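Aminoglycoside acetyltransferase meta-AAC0020 (Uncultured bacterium, PDB 5F47) probably transfers an acetyl group from acetyl-coenzyme A to aminoglycoside antibiotics, as GNAT-family resistance enzymes do. Local coordinates at residues Lys106-Thr111 / Leu135-Ser140; Gln26-Phe31 / Phe40-Ser45; Ser74-Gln79 / Gln113-Lys118; Leu21-Gln26 / Val61-Asn66; Val125-Asp128 / Tyr133-Asp136. All coordinates share one frame; numbering follows the deposited sequence.

Interaction 1 (Lys106-Thr111 / Leu135-Ser140)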
# COMPACT_ATOMS: atom_id res chain seq x y z
N LYS B 106 8.55 4.89 -19.61
CA LYS B 106 9.87 5.27 -19.12
C LYS B 106 9.85 5.52 -17.61
O LYS B 106 10.83 5.22 -16.94
CB LYS B 106 10.40 6.50 -19.87
CG LYS B 106 10.82 6.19 -21.31
CD LYS B 106 11.08 7.45 -22.12
CE LYS B 106 11.57 7.07 -23.52
NZ LYS B 106 11.70 8.21 -24.47
N LEU B 107 8.74 6.03 -17.08
CA LEU B 107 8.60 6.19 -15.63
C LEU B 107 8.62 4.84 -14.92
O LEU B 107 9.31 4.67 -13.91
CB LEU B 107 7.30 6.95 -15.30
CG LEU B 107 7.35 8.46 -15.55
CD1 LEU B 107 5.96 9.06 -15.50
CD2 LEU B 107 8.29 9.15 -14.56
N ILE B 108 7.87 3.87 -15.45
CA ILE B 108 7.85 2.53 -14.86
C ILE B 108 9.22 1.86 -14.94
O ILE B 108 9.68 1.28 -13.96
CB ILE B 108 6.78 1.65 -15.53
CG1 ILE B 108 5.38 2.14 -15.15
CG2 ILE B 108 6.96 0.15 -15.15
CD1 ILE B 108 5.01 1.93 -13.68
N THR B 109 9.87 1.97 -16.10
CA THR B 109 11.20 1.39 -16.25
C THR B 109 12.19 1.98 -15.23
O THR B 109 12.94 1.23 -14.60
CB THR B 109 11.71 1.58 -17.67
OG1 THR B 109 10.87 0.86 -18.58
CG2 THR B 109 13.14 1.06 -17.81
N ALA B 110 12.18 3.30 -15.07
CA ALA B 110 13.13 3.94 -14.15
C ALA B 110 12.85 3.54 -12.71
O ALA B 110 13.76 3.35 -11.91
CB ALA B 110 13.06 5.46 -14.31
N THR B 111 11.57 3.42 -12.39
CA THR B 111 11.15 3.07 -11.05
C THR B 111 11.59 1.66 -10.72
O THR B 111 12.20 1.42 -9.67
CB THR B 111 9.64 3.21 -10.92
OG1 THR B 111 9.29 4.58 -11.11
CG2 THR B 111 9.16 2.78 -9.52
N LEU B 135 -5.49 0.26 -17.64
CA LEU B 135 -5.28 -1.18 -17.78
C LEU B 135 -4.47 -1.50 -19.03
O LEU B 135 -3.53 -2.30 -18.98
CB LEU B 135 -6.61 -1.92 -17.82
CG LEU B 135 -7.44 -1.87 -16.53
CD1 LEU B 135 -8.79 -2.53 -16.74
CD2 LEU B 135 -6.69 -2.56 -15.41
N ASP B 136 -4.81 -0.86 -20.15
CA ASP B 136 -4.06 -1.13 -21.36
C ASP B 136 -2.63 -0.66 -21.17
O ASP B 136 -1.70 -1.30 -21.66
CB ASP B 136 -4.71 -0.47 -22.57
CG ASP B 136 -4.49 -1.28 -23.84
OD1 ASP B 136 -4.77 -2.50 -23.83
OD2 ASP B 136 -4.04 -0.69 -24.85
N PHE B 137 -2.44 0.43 -20.44
CA PHE B 137 -1.09 0.92 -20.17
C PHE B 137 -0.27 -0.08 -19.37
O PHE B 137 0.85 -0.45 -19.78
CB PHE B 137 -1.10 2.26 -19.42
CG PHE B 137 0.26 2.64 -18.91
CD1 PHE B 137 1.24 3.12 -19.79
CD2 PHE B 137 0.61 2.40 -17.59
CE1 PHE B 137 2.51 3.40 -19.34
CE2 PHE B 137 1.89 2.68 -17.15
CZ PHE B 137 2.83 3.18 -18.01
N TYR B 138 -0.78 -0.53 -18.23
CA TYR B 138 0.03 -1.41 -17.39
C TYR B 138 0.31 -2.74 -18.11
O TYR B 138 1.39 -3.30 -17.96
CB TYR B 138 -0.62 -1.65 -16.02
CG TYR B 138 -0.50 -0.43 -15.14
CD1 TYR B 138 0.73 0.03 -14.71
CD2 TYR B 138 -1.63 0.27 -14.73
CE1 TYR B 138 0.85 1.15 -13.91
CE2 TYR B 138 -1.52 1.40 -13.94
CZ TYR B 138 -0.27 1.83 -13.54
OH TYR B 138 -0.13 2.95 -12.73
N ARG B 139 -0.63 -3.19 -18.92
CA ARG B 139 -0.44 -4.45 -19.63
C ARG B 139 0.62 -4.33 -20.71
O ARG B 139 1.05 -5.35 -21.26
CB ARG B 139 -1.76 -4.93 -20.20
CG ARG B 139 -2.68 -5.43 -19.10
CD ARG B 139 -4.13 -5.53 -19.54
NE ARG B 139 -4.94 -6.11 -18.47
CZ ARG B 139 -6.26 -6.00 -18.36
NH1 ARG B 139 -6.95 -5.29 -19.25
NH2 ARG B 139 -6.90 -6.58 -17.35
N SER B 140 1.06 -3.11 -20.99
CA SER B 140 2.10 -2.86 -22.00
C SER B 140 3.49 -2.68 -21.38
O SER B 140 4.46 -2.36 -22.09
CB SER B 140 1.76 -1.62 -22.83
OG SER B 140 2.05 -0.42 -22.13
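Ile108 meets the rings of Phe137 and Tyr138, and in doing so joins two helices of the GNAT fold, 103-117 and 132-138, the helices that precede and follow strand 122-128 in the chain. The contact illustrates how one branched aliphatic side chain can serve a pair of rings. Its CG1 lies 4.0 Å from Phe137 CZ, at the edge of that ring and close to its plane, while the next carbon, CD1, reaches the edge of the neighbouring ring, 4.2 Å from Tyr138 CE1. Phe137 and Ile108 slide past one another in opposite directions. With CG anti to the backbone N (chi1 169°), Phe137 swings its ring toward Ile108 although its backbone does not aim it there.

The tight part of the arrangement is inside the helix 132-138 itself: Phe137 CD2 stands 3.7 Å above the plane of the Tyr138 ring, over its centre, an edge of Phe137 set over a face of Tyr138. Leu92 of strand 86-94 touches Ile108 and both rings, and Tyr154 of the second subunit packs on Ile108 and Tyr138. Between the helices the fit is looser, with only 87 Å² buried and the CA atoms of Ile108 and Tyr138 9.1 Å apart. Phe137 is partly exposed, and Arg139, which is exposed, forms a salt bridge with Glu146. Next to Ile108, the carbonyl oxygen of Leu107 is gripped from opposite faces of its plane, by Thr111 OG1 at 2.8 Å and by Thr111 N, one turn further on.

Interaction 2 (Gln26-Phe31 / Phe40-Ser45)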
# COMPACT_ATOMS: atom_id res chain seq x y z
N GLN B 26 3.97 20.53 -8.46
CA GLN B 26 3.56 20.44 -9.87
C GLN B 26 2.96 19.08 -10.19
O GLN B 26 1.94 18.99 -10.89
CB GLN B 26 4.74 20.70 -10.80
CG GLN B 26 5.17 22.14 -10.94
CD GLN B 26 6.36 22.25 -11.89
OE1 GLN B 26 6.26 21.93 -13.07
NE2 GLN B 26 7.49 22.70 -11.35
N LEU B 27 3.58 18.01 -9.69
CA LEU B 27 3.05 16.67 -9.94
C LEU B 27 1.67 16.50 -9.30
O LEU B 27 0.77 15.94 -9.91
CB LEU B 27 4.00 15.60 -9.41
CG LEU B 27 3.51 14.17 -9.69
CD1 LEU B 27 3.35 13.91 -11.19
CD2 LEU B 27 4.43 13.14 -9.06
N ILE B 28 1.51 17.01 -8.08
CA ILE B 28 0.24 16.89 -7.38
C ILE B 28 -0.84 17.63 -8.17
O ILE B 28 -1.95 17.13 -8.32
CB ILE B 28 0.34 17.41 -5.94
CG1 ILE B 28 1.26 16.49 -5.13
CG2 ILE B 28 -1.05 17.48 -5.30
CD1 ILE B 28 1.76 17.12 -3.83
N ARG B 29 -0.52 18.80 -8.71
CA ARG B 29 -1.48 19.51 -9.57
C ARG B 29 -1.78 18.74 -10.85
O ARG B 29 -2.89 18.79 -11.35
CB ARG B 29 -0.97 20.91 -9.93
CG ARG B 29 -0.89 21.86 -8.75
CD ARG B 29 -2.23 21.98 -8.02
NE ARG B 29 -2.20 23.04 -7.01
CZ ARG B 29 -3.21 23.31 -6.19
NH1 ARG B 29 -4.34 22.60 -6.25
NH2 ARG B 29 -3.10 24.28 -5.30
N LEU B 30 -0.78 18.03 -11.38
CA LEU B 30 -1.03 17.21 -12.56
C LEU B 30 -2.01 16.09 -12.22
O LEU B 30 -2.93 15.80 -12.99
CB LEU B 30 0.29 16.64 -13.10
CG LEU B 30 0.26 15.97 -14.47
CD1 LEU B 30 1.61 16.14 -15.16
CD2 LEU B 30 -0.06 14.50 -14.30
N PHE B 31 -1.82 15.46 -11.05
CA PHE B 31 -2.75 14.43 -10.58
C PHE B 31 -4.17 15.00 -10.46
O PHE B 31 -5.14 14.37 -10.88
CB PHE B 31 -2.32 13.88 -9.21
CG PHE B 31 -1.09 13.00 -9.23
CD1 PHE B 31 -0.66 12.36 -10.38
CD2 PHE B 31 -0.39 12.79 -8.05
CE1 PHE B 31 0.49 11.53 -10.36
CE2 PHE B 31 0.73 11.98 -8.02
CZ PHE B 31 1.17 11.34 -9.17
N PHE B 40 -10.57 19.66 -4.33
CA PHE B 40 -9.26 19.39 -3.78
C PHE B 40 -8.62 20.64 -3.17
O PHE B 40 -8.58 21.71 -3.80
CB PHE B 40 -8.36 18.80 -4.87
CG PHE B 40 -6.96 18.57 -4.42
CD1 PHE B 40 -6.68 17.65 -3.42
CD2 PHE B 40 -5.90 19.27 -4.99
CE1 PHE B 40 -5.40 17.43 -2.99
CE2 PHE B 40 -4.60 19.05 -4.56
CZ PHE B 40 -4.35 18.12 -3.56
N SER B 41 -8.18 20.52 -1.92
CA SER B 41 -7.40 21.55 -1.23
C SER B 41 -6.04 20.96 -0.94
O SER B 41 -5.92 20.02 -0.15
CB SER B 41 -8.06 21.99 0.09
OG SER B 41 -9.14 22.88 -0.11
N ILE B 42 -5.01 21.48 -1.59
CA ILE B 42 -3.69 20.89 -1.42
C ILE B 42 -3.26 21.08 0.05
O ILE B 42 -3.52 22.12 0.64
CB ILE B 42 -2.67 21.51 -2.42
CG1 ILE B 42 -1.39 20.67 -2.47
CG2 ILE B 42 -2.39 22.99 -2.11
CD1 ILE B 42 -0.45 21.08 -3.61
N PRO B 43 -2.65 20.04 0.66
CA PRO B 43 -2.13 20.21 2.03
C PRO B 43 -1.06 21.29 2.08
O PRO B 43 -0.52 21.63 1.04
CB PRO B 43 -1.53 18.84 2.34
CG PRO B 43 -2.24 17.90 1.46
CD PRO B 43 -2.53 18.65 0.20
N ASP B 44 -0.74 21.81 3.27
CA ASP B 44 0.27 22.86 3.28
C ASP B 44 1.65 22.29 3.05
O ASP B 44 1.87 21.06 3.10
CB ASP B 44 0.22 23.70 4.57
CG ASP B 44 0.69 22.95 5.80
OD1 ASP B 44 0.98 21.74 5.75
OD2 ASP B 44 0.75 23.60 6.87
N SER B 45 2.58 23.17 2.75
CA SER B 45 3.88 22.77 2.27
C SER B 45 4.73 22.15 3.37
O SER B 45 5.61 21.36 3.09
CB SER B 45 4.59 23.96 1.64
OG SER B 45 3.93 24.30 0.43
O HOH W 1 -5.69 23.24 -3.82
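Ile28 laps its CG2 branch against the far end of the Phe40 ring, 3.8 Å from CZ, and the two side chains cross at about a right angle. The same methyl also meets Ile42 CD1 at 4.0 Å, so one branch of Ile28 bridges two residues of the loop. Its direction follows from the first torsion: CG2 is anti to the backbone N, which leaves it facing the loop while CG1 lies beside that N.

Arg29 supplies the outer half of the contact, and it shows how a charged group can pack through its flat face as well as donate through its N-H groups. A bend at chi2 (-55°) brings the guanidinium over the loop, where Ile42 CB sits 3.9 Å above one face, offset from its centre, and NH2 comes within 3.5 Å of Ile42 CG2. Against Phe40 the geometry differs. NH1 stands at the ring's edge, 3.9 Å from CD2, and the guanidinium and ring planes are 87° apart. NH1 also forms a salt bridge with Glu32 and donates to a water at 2.9 Å. That water accepts from Ile42 N as well and donates to Phe40 O, tying the Arg29 side chain to the loop backbone.

Leu48 of helix 45-53, whose N-cap is Asp44, touches both Ile28 and Ile42, and Tyr80 of the second subunit packs on Ile28 and Pro43. The loop thus lies between helices 21-34 and 45-53, while Phe31 turns to strand 86-94.

Interaction 3 (Ser74-Gln79 / Gln113-Lys118)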
# COMPACT_ATOMS: atom_id res chain seq x y z
N SER B 74 5.60 6.40 -5.03
CA SER B 74 5.79 5.02 -4.59
C SER B 74 6.16 4.99 -3.10
O SER B 74 6.83 5.89 -2.59
CB SER B 74 6.85 4.30 -5.47
OG SER B 74 8.12 4.90 -5.33
N TYR B 75 5.66 3.96 -2.42
CA TYR B 75 5.90 3.72 -0.99
C TYR B 75 6.67 2.43 -0.79
O TYR B 75 6.33 1.40 -1.37
CB TYR B 75 4.57 3.61 -0.23
CG TYR B 75 3.75 4.87 -0.21
CD1 TYR B 75 2.87 5.16 -1.25
CD2 TYR B 75 3.83 5.75 0.86
CE1 TYR B 75 2.10 6.32 -1.24
CE2 TYR B 75 3.05 6.92 0.89
CZ TYR B 75 2.20 7.20 -0.18
OH TYR B 75 1.41 8.33 -0.16
N VAL B 76 7.69 2.51 0.05
CA VAL B 76 8.40 1.31 0.47
C VAL B 76 7.62 0.61 1.58
O VAL B 76 7.26 1.24 2.59
CB VAL B 76 9.80 1.68 0.96
CG1 VAL B 76 10.55 0.44 1.47
CG2 VAL B 76 10.56 2.40 -0.16
N LEU B 77 7.37 -0.67 1.38
CA LEU B 77 6.77 -1.51 2.42
C LEU B 77 7.75 -2.59 2.85
O LEU B 77 7.94 -3.59 2.14
CB LEU B 77 5.48 -2.14 1.91
CG LEU B 77 4.42 -1.20 1.30
CD1 LEU B 77 3.22 -2.02 0.83
CD2 LEU B 77 3.99 -0.09 2.28
N GLU B 78 8.39 -2.39 4.00
CA GLU B 78 9.24 -3.43 4.57
C GLU B 78 8.39 -4.64 4.92
O GLU B 78 7.30 -4.48 5.48
CB GLU B 78 9.96 -2.91 5.81
CG GLU B 78 10.93 -1.78 5.52
CD GLU B 78 12.22 -2.24 4.86
OE1 GLU B 78 12.91 -1.38 4.27
OE2 GLU B 78 12.57 -3.44 4.95
N GLN B 79 8.87 -5.83 4.58
CA GLN B 79 8.11 -7.07 4.77
C GLN B 79 8.46 -7.87 6.01
O GLN B 79 9.57 -7.78 6.53
CB GLN B 79 8.31 -8.01 3.58
CG GLN B 79 7.86 -7.47 2.24
CD GLN B 79 7.84 -8.56 1.21
OE1 GLN B 79 6.88 -9.32 1.11
NE2 GLN B 79 8.94 -8.68 0.45
N GLN B 113 13.90 -0.11 -12.18
CA GLN B 113 15.35 -0.14 -12.16
C GLN B 113 15.90 0.34 -10.80
O GLN B 113 16.82 -0.25 -10.24
CB GLN B 113 15.92 0.73 -13.28
CG GLN B 113 17.44 0.82 -13.31
CD GLN B 113 18.12 -0.51 -13.61
OE1 GLN B 113 17.57 -1.36 -14.31
NE2 GLN B 113 19.32 -0.68 -13.08
N PHE B 114 15.32 1.43 -10.30
CA PHE B 114 15.72 1.96 -8.99
C PHE B 114 15.55 0.94 -7.86
O PHE B 114 16.48 0.71 -7.07
CB PHE B 114 14.91 3.22 -8.69
CG PHE B 114 15.17 3.82 -7.34
CD1 PHE B 114 16.35 4.49 -7.08
CD2 PHE B 114 14.19 3.75 -6.34
CE1 PHE B 114 16.58 5.06 -5.83
CE2 PHE B 114 14.41 4.32 -5.10
CZ PHE B 114 15.59 4.97 -4.85
N TYR B 115 14.40 0.29 -7.81
CA TYR B 115 14.12 -0.63 -6.72
C TYR B 115 14.88 -1.94 -6.92
O TYR B 115 15.21 -2.63 -5.95
CB TYR B 115 12.62 -0.84 -6.59
CG TYR B 115 11.94 0.33 -5.92
CD1 TYR B 115 12.29 0.71 -4.64
CD2 TYR B 115 10.95 1.04 -6.57
CE1 TYR B 115 11.66 1.78 -4.00
CE2 TYR B 115 10.30 2.12 -5.94
CZ TYR B 115 10.67 2.47 -4.67
OH TYR B 115 10.05 3.53 -4.04
N THR B 116 15.19 -2.27 -8.18
CA THR B 116 16.05 -3.43 -8.44
C THR B 116 17.45 -3.23 -7.87
O THR B 116 18.02 -4.14 -7.24
CB THR B 116 16.16 -3.73 -9.96
OG1 THR B 116 14.86 -4.05 -10.48
CG2 THR B 116 17.11 -4.90 -10.23
N GLU B 117 18.00 -2.05 -8.11
CA GLU B 117 19.33 -1.71 -7.61
C GLU B 117 19.37 -1.76 -6.08
O GLU B 117 20.39 -2.13 -5.49
CB GLU B 117 19.75 -0.33 -8.11
CG GLU B 117 20.02 -0.27 -9.61
CD GLU B 117 20.04 1.15 -10.16
OE1 GLU B 117 19.57 2.09 -9.47
OE2 GLU B 117 20.53 1.33 -11.30
N LYS B 118 18.25 -1.40 -5.46
CA LYS B 118 18.10 -1.43 -4.00
C LYS B 118 17.79 -2.82 -3.46
O LYS B 118 17.66 -3.00 -2.26
CB LYS B 118 17.01 -0.45 -3.56
CG LYS B 118 17.40 1.00 -3.76
CD LYS B 118 16.24 1.93 -3.43
CE LYS B 118 15.96 1.98 -1.94
NZ LYS B 118 17.02 2.74 -1.22
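The beta-alpha-beta crossover of strand 86-94, helix 103-117 and strand 122-128 is a hallmark of GNAT enzymes, and here its helix reaches past strand 86-94 to the next strand, 67-77, through Tyr115. The Tyr115 OH donates to Ser74 OG at 2.7 Å, with the serine oxygen in the plane of the ring at its edge. Ser74 holds OG between its backbone N and carbonyl carbon (chi1 64°), and this oxygen has a second hydrogen bond to Tyr58 O, so the buried hydroxyl has partners on two elements, helix 103-117 and strand 57-64.

Two residues along, Val76 CG2 lies 4.0 Å from Tyr115 CE1 on the other flank of the phenol. The ring is hemmed in further by Phe114 CD2, 3.8 Å above its plane and over its centre, and by Phe120. On the far side of the helix, Gln113 NE2 donates almost straight to Glu117 OE2 (2.9 Å, 175°) from above the carboxylate plane. A helix tyrosine whose hydroxyl bonds to a strand serine amid apolar neighbours is a concrete example of the helix-on-sheet packing around which the GNAT fold is built.

Interaction 4 (Leu21-Gln26 / Val61-Asn66)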
# COMPACT_ATOMS: atom_id res chain seq x y z
N LEU B 21 10.43 20.11 -3.56
CA LEU B 21 9.03 20.41 -3.27
C LEU B 21 8.29 21.09 -4.43
O LEU B 21 7.14 20.74 -4.69
CB LEU B 21 8.90 21.27 -2.01
CG LEU B 21 7.46 21.50 -1.55
CD1 LEU B 21 6.71 20.18 -1.34
CD2 LEU B 21 7.45 22.33 -0.28
N PRO B 22 8.92 22.07 -5.13
CA PRO B 22 8.17 22.67 -6.24
C PRO B 22 7.74 21.67 -7.32
O PRO B 22 6.61 21.76 -7.79
CB PRO B 22 9.16 23.69 -6.82
CG PRO B 22 9.99 24.07 -5.66
CD PRO B 22 10.19 22.79 -4.91
N LYS B 23 8.62 20.74 -7.69
CA LYS B 23 8.25 19.73 -8.68
C LYS B 23 7.21 18.77 -8.12
O LYS B 23 6.35 18.30 -8.85
CB LYS B 23 9.48 18.97 -9.16
CG LYS B 23 10.35 19.78 -10.11
CD LYS B 23 11.64 19.05 -10.45
CE LYS B 23 12.54 19.89 -11.35
NZ LYS B 23 13.88 19.27 -11.50
N PHE B 24 7.28 18.49 -6.82
CA PHE B 24 6.30 17.62 -6.16
C PHE B 24 4.91 18.27 -6.25
O PHE B 24 3.94 17.60 -6.61
CB PHE B 24 6.72 17.38 -4.71
CG PHE B 24 5.93 16.31 -3.98
CD1 PHE B 24 5.25 15.29 -4.64
CD2 PHE B 24 5.88 16.35 -2.59
CE1 PHE B 24 4.54 14.33 -3.91
CE2 PHE B 24 5.20 15.40 -1.86
CZ PHE B 24 4.52 14.39 -2.51
N ILE B 25 4.85 19.56 -5.97
CA ILE B 25 3.58 20.30 -6.05
C ILE B 25 3.07 20.32 -7.49
O ILE B 25 1.88 20.12 -7.72
CB ILE B 25 3.74 21.72 -5.49
CG1 ILE B 25 3.92 21.62 -3.98
CG2 ILE B 25 2.52 22.60 -5.82
CD1 ILE B 25 4.23 22.95 -3.30
N GLN B 26 3.97 20.53 -8.46
CA GLN B 26 3.56 20.44 -9.87
C GLN B 26 2.96 19.08 -10.19
O GLN B 26 1.94 18.99 -10.89
CB GLN B 26 4.74 20.70 -10.80
CG GLN B 26 5.17 22.14 -10.94
CD GLN B 26 6.36 22.25 -11.89
OE1 GLN B 26 6.26 21.93 -13.07
NE2 GLN B 26 7.49 22.70 -11.35
N VAL B 61 9.54 11.72 -11.71
CA VAL B 61 8.86 12.63 -12.62
C VAL B 61 9.43 12.63 -14.03
O VAL B 61 10.58 12.26 -14.27
CB VAL B 61 8.87 14.08 -12.09
CG1 VAL B 61 8.18 14.15 -10.72
CG2 VAL B 61 10.28 14.66 -12.01
N ALA B 62 8.59 13.05 -14.97
CA ALA B 62 9.01 13.24 -16.35
C ALA B 62 8.97 14.72 -16.66
O ALA B 62 8.00 15.40 -16.34
CB ALA B 62 8.12 12.47 -17.29
N LEU B 63 10.03 15.21 -17.29
CA LEU B 63 10.18 16.64 -17.53
C LEU B 63 10.42 16.92 -18.99
O LEU B 63 11.22 16.23 -19.64
CB LEU B 63 11.35 17.19 -16.72
CG LEU B 63 11.19 17.26 -15.21
CD1 LEU B 63 12.49 16.90 -14.54
CD2 LEU B 63 10.76 18.67 -14.82
N LEU B 64 9.72 17.91 -19.52
CA LEU B 64 10.08 18.53 -20.78
C LEU B 64 10.53 19.93 -20.44
O LEU B 64 9.74 20.74 -19.95
CB LEU B 64 8.91 18.52 -21.76
CG LEU B 64 8.57 17.12 -22.25
CD1 LEU B 64 7.35 17.15 -23.14
CD2 LEU B 64 9.75 16.53 -23.01
N GLU B 65 11.81 20.19 -20.68
CA GLU B 65 12.54 21.29 -20.05
C GLU B 65 12.42 21.17 -18.53
O GLU B 65 12.90 20.19 -17.94
CB GLU B 65 12.04 22.64 -20.55
CG GLU B 65 12.37 22.87 -22.00
CD GLU B 65 11.85 24.19 -22.50
OE1 GLU B 65 12.22 25.24 -21.94
OE2 GLU B 65 11.06 24.18 -23.47
N ASN B 66 11.80 22.15 -17.90
CA ASN B 66 11.57 22.07 -16.47
C ASN B 66 10.08 22.05 -16.17
O ASN B 66 9.64 22.46 -15.10
CB ASN B 66 12.25 23.22 -15.73
CG ASN B 66 12.89 22.78 -14.43
OD1 ASN B 66 12.58 23.32 -13.36
ND2 ASN B 66 13.77 21.79 -14.50
O HOH W 2 9.70 22.94 -12.34
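Lys23 stretches across Leu63 and Asn66 at about a right angle to each, joining the first turns of helix 21-34 to a beta-hairpin of the GNAT sheet. Beyond CG the lysine is extended, its later torsions all near 180°, so its aliphatic length spans the contact and CE and NZ do the touching. Leu63 comes at it from the strand, with CD2 4.1 Å from Lys23 CE and CD1 equally far from NZ. Asn66 comes from the turn, its amide lying alongside the same CE carbon, ND2 at 3.9 Å and OD1 at 4.0 Å from Lys23 CE. The charged end continues to Glu14 of strand 11-15, a long and weak ion pair.

The example shows how the end of a lysine, CE and NZ, can lie between a strand leucine and a turn. Leu63 lies on the face of strand 57-64 turned to helix 21-34, and Ile68 on the neighbouring strand 67-77 touches Lys23, Val61 and Leu63 together. Glu65 and Asn66 form the connection between those strands; with Glu65 at phi 55° and psi -117°, the turn is close to type II′. Both turn residues are poorly ordered, so the outer half is less sharply defined than the leucine side. Gln26, one helical turn on from Lys23, offers OE1 to Ile68 N in a weak hydrogen bond, and a water beside its amide donates to Asn66 O at 2.8 Å.

Interaction 5 (Val125-Asp128 / Tyr133-Asp136)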
# COMPACT_ATOMS: atom_id res chain seq x y z
N VAL B 125 1.39 -2.40 -8.35
CA VAL B 125 0.57 -1.24 -8.70
C VAL B 125 -0.84 -1.73 -9.01
O VAL B 125 -1.04 -2.89 -9.41
CB VAL B 125 1.18 -0.47 -9.91
CG1 VAL B 125 1.15 -1.34 -11.17
CG2 VAL B 125 0.44 0.85 -10.17
N GLN B 126 -1.82 -0.87 -8.82
CA GLN B 126 -3.20 -1.25 -9.11
C GLN B 126 -3.87 -0.27 -10.06
O GLN B 126 -3.47 0.90 -10.17
CB GLN B 126 -3.97 -1.36 -7.80
CG GLN B 126 -3.51 -2.53 -6.95
CD GLN B 126 -3.18 -2.13 -5.55
OE1 GLN B 126 -3.42 -0.99 -5.15
NE2 GLN B 126 -2.62 -3.06 -4.78
N ALA B 127 -4.85 -0.76 -10.79
CA ALA B 127 -5.68 0.08 -11.62
C ALA B 127 -7.12 -0.33 -11.37
O ALA B 127 -7.41 -1.51 -11.17
CB ALA B 127 -5.33 -0.05 -13.11
N ASP B 128 -8.01 0.64 -11.35
CA ASP B 128 -9.43 0.31 -11.26
C ASP B 128 -9.85 -0.43 -12.52
O ASP B 128 -9.41 -0.11 -13.63
CB ASP B 128 -10.26 1.58 -11.08
CG ASP B 128 -9.93 2.32 -9.79
OD1 ASP B 128 -9.43 1.69 -8.84
OD2 ASP B 128 -10.20 3.53 -9.73
N TYR B 133 -8.10 2.83 -19.95
CA TYR B 133 -6.84 3.43 -20.38
C TYR B 133 -5.68 2.93 -19.53
O TYR B 133 -4.63 2.56 -20.06
CB TYR B 133 -6.90 4.97 -20.34
CG TYR B 133 -5.55 5.62 -20.59
CD1 TYR B 133 -5.12 5.89 -21.88
CD2 TYR B 133 -4.71 5.95 -19.53
CE1 TYR B 133 -3.88 6.48 -22.12
CE2 TYR B 133 -3.47 6.53 -19.76
CZ TYR B 133 -3.07 6.80 -21.05
OH TYR B 133 -1.84 7.38 -21.25
N ALA B 134 -5.86 2.94 -18.22
CA ALA B 134 -4.78 2.55 -17.32
C ALA B 134 -4.46 1.07 -17.46
O ALA B 134 -3.28 0.67 -17.41
CB ALA B 134 -5.14 2.88 -15.89
N LEU B 135 -5.49 0.26 -17.64
CA LEU B 135 -5.28 -1.18 -17.78
C LEU B 135 -4.47 -1.50 -19.03
O LEU B 135 -3.53 -2.30 -18.98
CB LEU B 135 -6.61 -1.92 -17.82
CG LEU B 135 -7.44 -1.87 -16.53
CD1 LEU B 135 -8.79 -2.53 -16.74
CD2 LEU B 135 -6.69 -2.56 -15.41
N ASP B 136 -4.81 -0.86 -20.15
CA ASP B 136 -4.06 -1.13 -21.36
C ASP B 136 -2.63 -0.66 -21.17
O ASP B 136 -1.70 -1.30 -21.66
CB ASP B 136 -4.71 -0.47 -22.57
CG ASP B 136 -4.49 -1.28 -23.84
OD1 ASP B 136 -4.77 -2.50 -23.83
OD2 ASP B 136 -4.04 -0.69 -24.85
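Ala134 sets its methyl against that of Ala127, the two CB atoms 4.0 Å apart. Both point toward the other segment, and their small size lets the backbones come close: the CA atoms of Ala127 and Ala134 are 6.3 Å apart, the nearest CA pair of the two segments. The Ala134 N is held by Asp131 OD1, from the residue just before helix 132-138.

Next comes Leu135, which leaves the helix beside the strand and bends back to it. CG lies anti to the carbonyl carbon (chi1 -66°), and from there CD2 reaches Ala127 CB at 3.7 Å. The Ala127 methyl is thus touched by two successive residues. This pairing belongs to the strand-loop-helix connection after the beta-alpha-beta crossover in the GNAT fold, where helix 132-138 doubles back over strand 122-128.

Leu135 goes on to cover the strand's end: its CG is 3.9 Å and its CD1 4.0 Å from Asp128 O, carbon set against a carbonyl oxygen. Val150 of the second subunit packs on the same leucine. Strand residues Val125 to Asp128 pair in an antiparallel ladder with a strand of that subunit, which carries the sheet across the dimer interface.

Interactions 1 and 5 use the same helix, 132-138, with centres about 10 Å apart, and Tyr138 OH touches Val125 CG2 at 3.4 Å. Interactions 1 and 3 share helix 103-117, interaction 3 drawing on its later end. The centres of these two contacts are about 16 Å apart. Helix 21-34 joins interactions 2 and 4 (centres about 12 Å apart), and Ile42 CD1 packs on Ile25 CG2. The two groups meet through Leu107, whose CD2 lies 3.7 Å from Val61 C, linking interactions 1 and 4. Interactions 1, 2, 3 and 5 also border the second subunit. The bound ligands lie apart: the Phe40 side chain is about 10 Å from a calcium ion, and the Asp128 side chain about 14 Å from a glucose unit of trehalose.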